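Long-range contact in type II secretion system protein C (PDB 2I6V), which is a component of the type II secretion system, probably required for export of cholera toxin across the outer membrane, here its periplasmic PDZ domain: residues S34-Q38 and D82-Q86. Residues are numbered along the deposited sequence; the frame is centred on the assembly and turned at random.
Sequences SIGLQ and DVYIQ
The loop 34-38, leaving helix 29-34, passes obliquely beside residues 82-86 of strand 79-86, coming closest at I35, without a direct hydrogen bond between them. S34 is still helical and I35 sits at phi/psi -90/-9; G36, the first residue to leave helical phi/psi, takes 86/26 and completes a Schellman motif with two bonds back into the last turn, a positive phi that favours glycine. L37 (-81/158) and Q38 (-135/141) then run extended, while 82-86 is regular strand throughout. The closest CA atoms are those of I35 and V83, 6.1 Å apart.

The segments bury 220 Å² between them, chiefly on I35 and V83. I35 (chi1 p, chi2 t) and V83 (chi1 t) point toward each other, I35 CB lying 3.7 Å from V83 CG1. I35 CD1 reaches I85 CG1 at 3.8 Å, I85 being in the mt rotamer. L37, also mt, leaves its backbone sideways and brings CD2 to 3.6 Å from V83 CG2. Van der Waals contacts to carbonyl oxygens add I35 O to V83 CG1 at 3.4 Å and I35 CG2 to Y84 O at 3.3 Å, while the tyrosine ring leads away from the loop. The arrangement joins two parts of the PDZ fold: the turn leaving its short helix 29-34, and its last strand. V83 and I85 pair through their backbones with L72 and M70 of strand 69-76; L37 also touches V74 there, and G36 O accepts a hydrogen bond from R76 NH2.

The one polar link between the segments is a water bridge, on the strand edge facing away from strand 69-76. The O of water 1 lies 2.7 Å from I35 O, to which it donates, and 2.9 Å from Y84 N, from which it accepts.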
loop_
_atom_site.group_PDB
_atom_site.type_symbol
_atom_site.label_atom_id
_atom_site.label_comp_id
_atom_site.label_asym_id
_atom_site.label_seq_id
_atom_site.Cartn_x
_atom_site.Cartn_y
_atom_site.Cartn_z
ATOM N N SER A 34 6.438 9.618 -8.552
ATOM C CA SER A 34 7.744 9.003 -8.840
ATOM C C SER A 34 7.728 7.480 -8.645
ATOM O O SER A 34 8.480 6.763 -9.305
ATOM C CB SER A 34 8.884 9.664 -8.057
ATOM O OG SER A 34 8.794 9.440 -6.662
ATOM N N ILE A 35 6.848 6.981 -7.777
ATOM C CA ILE A 35 6.766 5.527 -7.564
ATOM C C ILE A 35 5.774 4.856 -8.508
ATOM O O ILE A 35 5.708 3.631 -8.577
ATOM C CB ILE A 35 6.456 5.140 -6.085
ATOM C CG1 ILE A 35 5.055 5.586 -5.680
ATOM C CG2 ILE A 35 7.501 5.705 -5.094
ATOM C CD1 ILE A 35 4.763 5.299 -4.221
ATOM N N GLY A 36 5.011 5.668 -9.236
ATOM C CA GLY A 36 4.158 5.168 -10.301
ATOM C C GLY A 36 2.789 4.707 -9.859
ATOM O O GLY A 36 2.183 3.867 -10.518
ATOM N N LEU A 37 2.292 5.249 -8.755
ATOM C CA LEU A 37 0.922 4.942 -8.346
ATOM C C LEU A 37 -0.075 5.790 -9.119
ATOM O O LEU A 37 0.266 6.852 -9.653
ATOM C CB LEU A 37 0.737 5.186 -6.846
ATOM C CG LEU A 37 1.328 4.133 -5.913
ATOM C CD1 LEU A 37 1.178 4.587 -4.468
ATOM C CD2 LEU A 37 0.625 2.801 -6.138
ATOM N N GLN A 38 -1.316 5.313 -9.179
ATOM C CA GLN A 38 -2.397 6.050 -9.804
ATOM C C GLN A 38 -3.607 5.983 -8.891
ATOM O O GLN A 38 -3.853 4.951 -8.258
ATOM C CB GLN A 38 -2.723 5.469 -11.183
ATOM C CG GLN A 38 -1.567 5.618 -12.156
ATOM C CD GLN A 38 -1.909 5.157 -13.561
ATOM O OE1 GLN A 38 -3.045 4.775 -13.842
ATOM N NE2 GLN A 38 -0.917 5.185 -14.449
ATOM N N ASP A 82 4.360 -4.410 -8.783
ATOM C CA ASP A 82 4.906 -3.942 -7.520
ATOM C C ASP A 82 5.404 -2.512 -7.642
ATOM O O ASP A 82 6.068 -2.150 -8.624
ATOM C CB ASP A 82 6.041 -4.854 -7.061
ATOM C CG ASP A 82 5.535 -6.178 -6.523
ATOM O OD1 ASP A 82 4.299 -6.329 -6.378
ATOM O OD2 ASP A 82 6.366 -7.068 -6.250
ATOM N N VAL A 83 5.050 -1.713 -6.642
ATOM C CA VAL A 83 5.471 -0.334 -6.523
ATOM C C VAL A 83 6.539 -0.293 -5.443
ATOM O O VAL A 83 6.368 -0.848 -4.357
ATOM C CB VAL A 83 4.278 0.540 -6.121
ATOM C CG1 VAL A 83 4.732 1.926 -5.741
ATOM C CG2 VAL A 83 3.259 0.591 -7.270
ATOM N N TYR A 84 7.660 0.337 -5.759
ATOM C CA TYR A 84 8.773 0.365 -4.837
ATOM C C TYR A 84 8.841 1.693 -4.102
ATOM O O TYR A 84 9.000 2.755 -4.706
ATOM C CB TYR A 84 10.066 0.038 -5.573
ATOM C CG TYR A 84 9.964 -1.292 -6.283
ATOM C CD1 TYR A 84 10.023 -2.482 -5.566
ATOM C CD2 TYR A 84 9.771 -1.359 -7.657
ATOM C CE1 TYR A 84 9.914 -3.707 -6.202
ATOM C CE2 TYR A 84 9.662 -2.580 -8.305
ATOM C CZ TYR A 84 9.735 -3.750 -7.571
ATOM O OH TYR A 84 9.629 -4.966 -8.204
ATOM N N ILE A 85 8.667 1.610 -2.792
ATOM C CA ILE A 85 8.718 2.764 -1.923
ATOM C C ILE A 85 10.093 2.855 -1.255
ATOM O O ILE A 85 10.530 1.919 -0.587
ATOM C CB ILE A 85 7.587 2.677 -0.870
ATOM C CG1 ILE A 85 6.236 3.000 -1.523
ATOM C CG2 ILE A 85 7.857 3.601 0.313
ATOM C CD1 ILE A 85 5.037 2.610 -0.675
ATOM N N GLN A 86 10.775 3.978 -1.461
ATOM C CA GLN A 86 12.094 4.206 -0.891
ATOM C C GLN A 86 11.948 5.122 0.317
ATOM O O GLN A 86 11.431 6.225 0.181
ATOM C CB GLN A 86 12.988 4.900 -1.922
ATOM C CG GLN A 86 14.383 5.193 -1.419
ATOM C CD GLN A 86 15.149 3.911 -1.130
ATOM O OE1 GLN A 86 15.434 3.124 -2.044
ATOM N NE2 GLN A 86 15.471 3.688 0.136
HETATM O O HOH W 1 7.733 1.793 -8.311
#